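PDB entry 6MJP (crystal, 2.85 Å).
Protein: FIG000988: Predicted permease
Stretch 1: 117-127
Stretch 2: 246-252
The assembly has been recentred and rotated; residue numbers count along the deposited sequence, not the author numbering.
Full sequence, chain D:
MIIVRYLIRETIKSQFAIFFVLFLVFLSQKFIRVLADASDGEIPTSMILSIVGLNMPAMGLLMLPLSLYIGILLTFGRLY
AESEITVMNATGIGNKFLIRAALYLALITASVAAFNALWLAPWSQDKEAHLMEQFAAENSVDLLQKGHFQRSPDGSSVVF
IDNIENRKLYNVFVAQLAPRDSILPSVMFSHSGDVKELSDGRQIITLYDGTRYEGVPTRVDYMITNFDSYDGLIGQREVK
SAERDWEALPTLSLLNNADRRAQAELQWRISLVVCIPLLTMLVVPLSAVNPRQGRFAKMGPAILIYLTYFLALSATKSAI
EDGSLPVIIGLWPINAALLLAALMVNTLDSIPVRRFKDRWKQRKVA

Stretch 1 117-127: ALWLAPWSQDK
Stretch 2, residues 246-252: WEALPTL

Residues 117-127 lie within a longer helix that begins earlier in the chain and continues beyond it; a wider pi-type turn spans 117-120, and the helix kinks at Pro-122, whose ring nitrogen carries no hydrogen to bond to the turn before. From Leu-120 onward phi/psi stay near -67/-43, apart from Gln-125 (-69/-29), and i to i+4 bonds resume: Trp-123 N to Trp-119 O, Ser-124 N to Leu-120 O and Asp-126 N to Pro-122 O at 2.8 Å, Gln-125 N to Ala-121 O and Lys-127 N to Trp-123 O at 2.9 Å. Before the proline, Leu-118 (-103/-35) and Trp-119 (-113/-53) have more negative phi.

The second stretch approaches as a loop, extended through Ala-248 (-114/111), Leu-249 (-172/152) and Pro-250 (-67/129). Pro-250 takes the N-cap position, and Thr-251 (-66/-38) and Leu-252 (-62/-43) start a new helix. The two stretches run in roughly opposite senses: CA of Pro-122 is 4.8 Å from CA of Ala-248, and CA of Leu-118 is 6.2 Å from CA of Thr-251, so the register falls along the first stretch as it rises along the second. Together the stretches bury 323 Å².

The one hydrogen bond between them runs from Thr-251 OG1 to Leu-118 O, 3.0 Å. Because Pro-122 cannot donate to the carbonyl four residues earlier, Leu-118 O lacks that helical partner and the threonine hydroxyl reaches it instead. Thr-251 points toward the helix with chi1 -48° (m), and its CG2 lies 4.0 Å from CD2 of Leu-118 (chi1 m, chi2 t), adding an apolar contact beside the polar one.

Pro-122, C-gamma exo and buried, fits against the extended segment: its CB is 3.2 Å from Leu-249 O, a close approach of carbon to carbonyl oxygen, and its CG is 4.2 Å from Thr-251 OG1. Leu-249 itself directs CB away, so it meets the helix through its backbone; its side chain is not modelled beyond CB. Pro-250, C-gamma endo, also points away.

At the other end, the small methyl of Ala-248 points toward the helix and packs close to it. Its CB lies 3.6 Å from CB of Gln-125 and 4.0 Å from N of Asp-126. Gln-125 folds with chi1 -84° and chi2 -78° (both m), chi3 0°, while Glu-247 adopts chi1 -73° (m), chi2 -164° (t) and chi3 150°. Gln-125 NE2 and Glu-247 OE2 remain 4.4 Å apart, too far for a hydrogen bond. Trp-119 and Trp-123, both chi1 t, point away from the loop.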

# COMPACT_ATOMS: atom_id res chain seq x y z
N ALA D 117 -16.60 0.27 24.51
CA ALA D 117 -16.48 1.72 24.47
C ALA D 117 -16.99 2.40 25.73
O ALA D 117 -16.53 3.51 26.04
CB ALA D 117 -17.23 2.27 23.25
N LEU D 118 -17.91 1.78 26.47
CA LEU D 118 -18.51 2.44 27.62
C LEU D 118 -17.95 1.95 28.95
O LEU D 118 -17.83 2.74 29.89
CB LEU D 118 -20.04 2.24 27.61
CG LEU D 118 -20.69 2.68 26.31
CD1 LEU D 118 -22.21 2.46 26.26
CD2 LEU D 118 -20.34 4.13 26.01
N TRP D 119 -17.61 0.68 29.06
CA TRP D 119 -17.09 0.17 30.32
C TRP D 119 -15.62 -0.25 30.23
O TRP D 119 -14.79 0.19 31.04
CB TRP D 119 -17.94 -1.00 30.83
CG TRP D 119 -17.71 -1.31 32.31
CD1 TRP D 119 -18.40 -0.80 33.38
CD2 TRP D 119 -16.70 -2.18 32.88
NE1 TRP D 119 -17.90 -1.30 34.56
CE2 TRP D 119 -16.86 -2.15 34.28
CE3 TRP D 119 -15.69 -2.98 32.33
CZ2 TRP D 119 -16.04 -2.88 35.15
CZ3 TRP D 119 -14.88 -3.70 33.20
CH2 TRP D 119 -15.06 -3.65 34.59
N LEU D 120 -15.28 -1.10 29.26
CA LEU D 120 -13.94 -1.69 29.24
C LEU D 120 -12.87 -0.64 28.98
O LEU D 120 -11.86 -0.59 29.69
CB LEU D 120 -13.86 -2.81 28.21
CG LEU D 120 -12.48 -3.48 28.19
CD1 LEU D 120 -12.22 -4.26 29.48
CD2 LEU D 120 -12.30 -4.38 26.96
N ALA D 121 -13.08 0.22 27.98
CA ALA D 121 -12.07 1.24 27.70
C ALA D 121 -11.97 2.26 28.82
O ALA D 121 -10.84 2.61 29.21
CB ALA D 121 -12.35 1.91 26.34
N PRO D 122 -13.06 2.80 29.38
CA PRO D 122 -12.91 3.70 30.53
C PRO D 122 -12.32 3.03 31.76
O PRO D 122 -11.47 3.63 32.43
CB PRO D 122 -14.35 4.18 30.77
CG PRO D 122 -14.94 4.19 29.40
CD PRO D 122 -14.43 2.90 28.82
N TRP D 123 -12.74 1.80 32.08
CA TRP D 123 -12.18 1.13 33.25
C TRP D 123 -10.71 0.78 33.03
O TRP D 123 -9.91 0.88 33.96
CB TRP D 123 -12.99 -0.13 33.58
CG TRP D 123 -12.47 -0.86 34.79
CD1 TRP D 123 -12.70 -0.56 36.10
CD2 TRP D 123 -11.62 -2.02 34.79
NE1 TRP D 123 -12.06 -1.46 36.92
CE2 TRP D 123 -11.39 -2.36 36.14
CE3 TRP D 123 -11.04 -2.80 33.78
CZ2 TRP D 123 -10.60 -3.45 36.50
CZ3 TRP D 123 -10.26 -3.88 34.15
CH2 TRP D 123 -10.05 -4.20 35.50
N SER D 124 -10.35 0.39 31.81
CA SER D 124 -8.95 0.06 31.53
C SER D 124 -8.07 1.30 31.57
O SER D 124 -6.96 1.26 32.11
CB SER D 124 -8.82 -0.64 30.18
OG SER D 124 -7.46 -0.82 29.85
N GLN D 125 -8.54 2.40 30.99
CA GLN D 125 -7.77 3.64 31.04
C GLN D 125 -7.74 4.21 32.45
O GLN D 125 -6.77 4.89 32.82
CB GLN D 125 -8.35 4.67 30.07
CG GLN D 125 -7.86 4.53 28.65
CD GLN D 125 -6.47 5.10 28.45
OE1 GLN D 125 -5.84 5.61 29.38
NE2 GLN D 125 -5.97 5.02 27.22
N ASP D 126 -8.78 3.95 33.24
CA ASP D 126 -8.79 4.34 34.64
C ASP D 126 -7.76 3.55 35.44
O ASP D 126 -7.04 4.12 36.27
CB ASP D 126 -10.19 4.14 35.23
CG ASP D 126 -10.28 4.58 36.67
OD1 ASP D 126 -9.78 3.86 37.55
OD2 ASP D 126 -10.86 5.65 36.92
N LYS D 127 -7.69 2.24 35.22
CA LYS D 127 -6.67 1.44 35.88
C LYS D 127 -5.28 1.86 35.44
O LYS D 127 -4.36 1.96 36.26
CB LYS D 127 -6.90 -0.05 35.60
N TRP D 246 -10.21 13.44 29.41
CA TRP D 246 -11.56 13.06 29.04
C TRP D 246 -11.69 11.63 28.53
O TRP D 246 -12.80 11.10 28.51
CB TRP D 246 -12.11 14.01 27.96
CG TRP D 246 -12.34 15.41 28.45
CD1 TRP D 246 -13.31 15.83 29.31
CD2 TRP D 246 -11.59 16.58 28.08
NE1 TRP D 246 -13.20 17.19 29.52
CE2 TRP D 246 -12.16 17.67 28.77
CE3 TRP D 246 -10.50 16.81 27.24
CZ2 TRP D 246 -11.66 18.97 28.65
CZ3 TRP D 246 -10.01 18.10 27.12
CH2 TRP D 246 -10.59 19.17 27.82
N GLU D 247 -10.59 10.99 28.13
CA GLU D 247 -10.69 9.64 27.58
C GLU D 247 -11.00 8.61 28.67
O GLU D 247 -11.58 7.56 28.37
CB GLU D 247 -9.41 9.25 26.84
CG GLU D 247 -9.23 9.94 25.49
CD GLU D 247 -8.18 9.26 24.63
OE1 GLU D 247 -8.30 9.32 23.38
OE2 GLU D 247 -7.24 8.66 25.19
N ALA D 248 -10.62 8.88 29.91
CA ALA D 248 -10.83 7.96 31.03
C ALA D 248 -11.82 8.60 32.00
O ALA D 248 -11.49 9.58 32.67
CB ALA D 248 -9.52 7.63 31.73
N LEU D 249 -13.03 8.04 32.07
CA LEU D 249 -14.06 8.59 32.95
C LEU D 249 -15.26 7.66 32.99
O LEU D 249 -15.52 6.93 32.02
CB LEU D 249 -14.48 9.98 32.48
N PRO D 250 -16.03 7.65 34.08
CA PRO D 250 -17.30 6.91 34.08
C PRO D 250 -18.29 7.56 33.13
O PRO D 250 -18.53 8.77 33.19
CB PRO D 250 -17.77 7.01 35.54
CG PRO D 250 -17.12 8.24 36.06
CD PRO D 250 -15.77 8.30 35.38
N THR D 251 -18.86 6.75 32.24
CA THR D 251 -19.73 7.29 31.21
C THR D 251 -21.00 7.90 31.80
O THR D 251 -21.47 8.94 31.32
CB THR D 251 -20.07 6.20 30.19
OG1 THR D 251 -18.86 5.54 29.81
CG2 THR D 251 -20.72 6.81 28.95
N LEU D 252 -21.57 7.28 32.84
CA LEU D 252 -22.79 7.81 33.44
C LEU D 252 -22.56 9.20 34.02
O LEU D 252 -23.40 10.10 33.84
CB LEU D 252 -23.32 6.86 34.52
CG LEU D 252 -24.14 5.65 34.05
CD1 LEU D 252 -24.57 4.76 35.21
CD2 LEU D 252 -25.35 6.12 33.26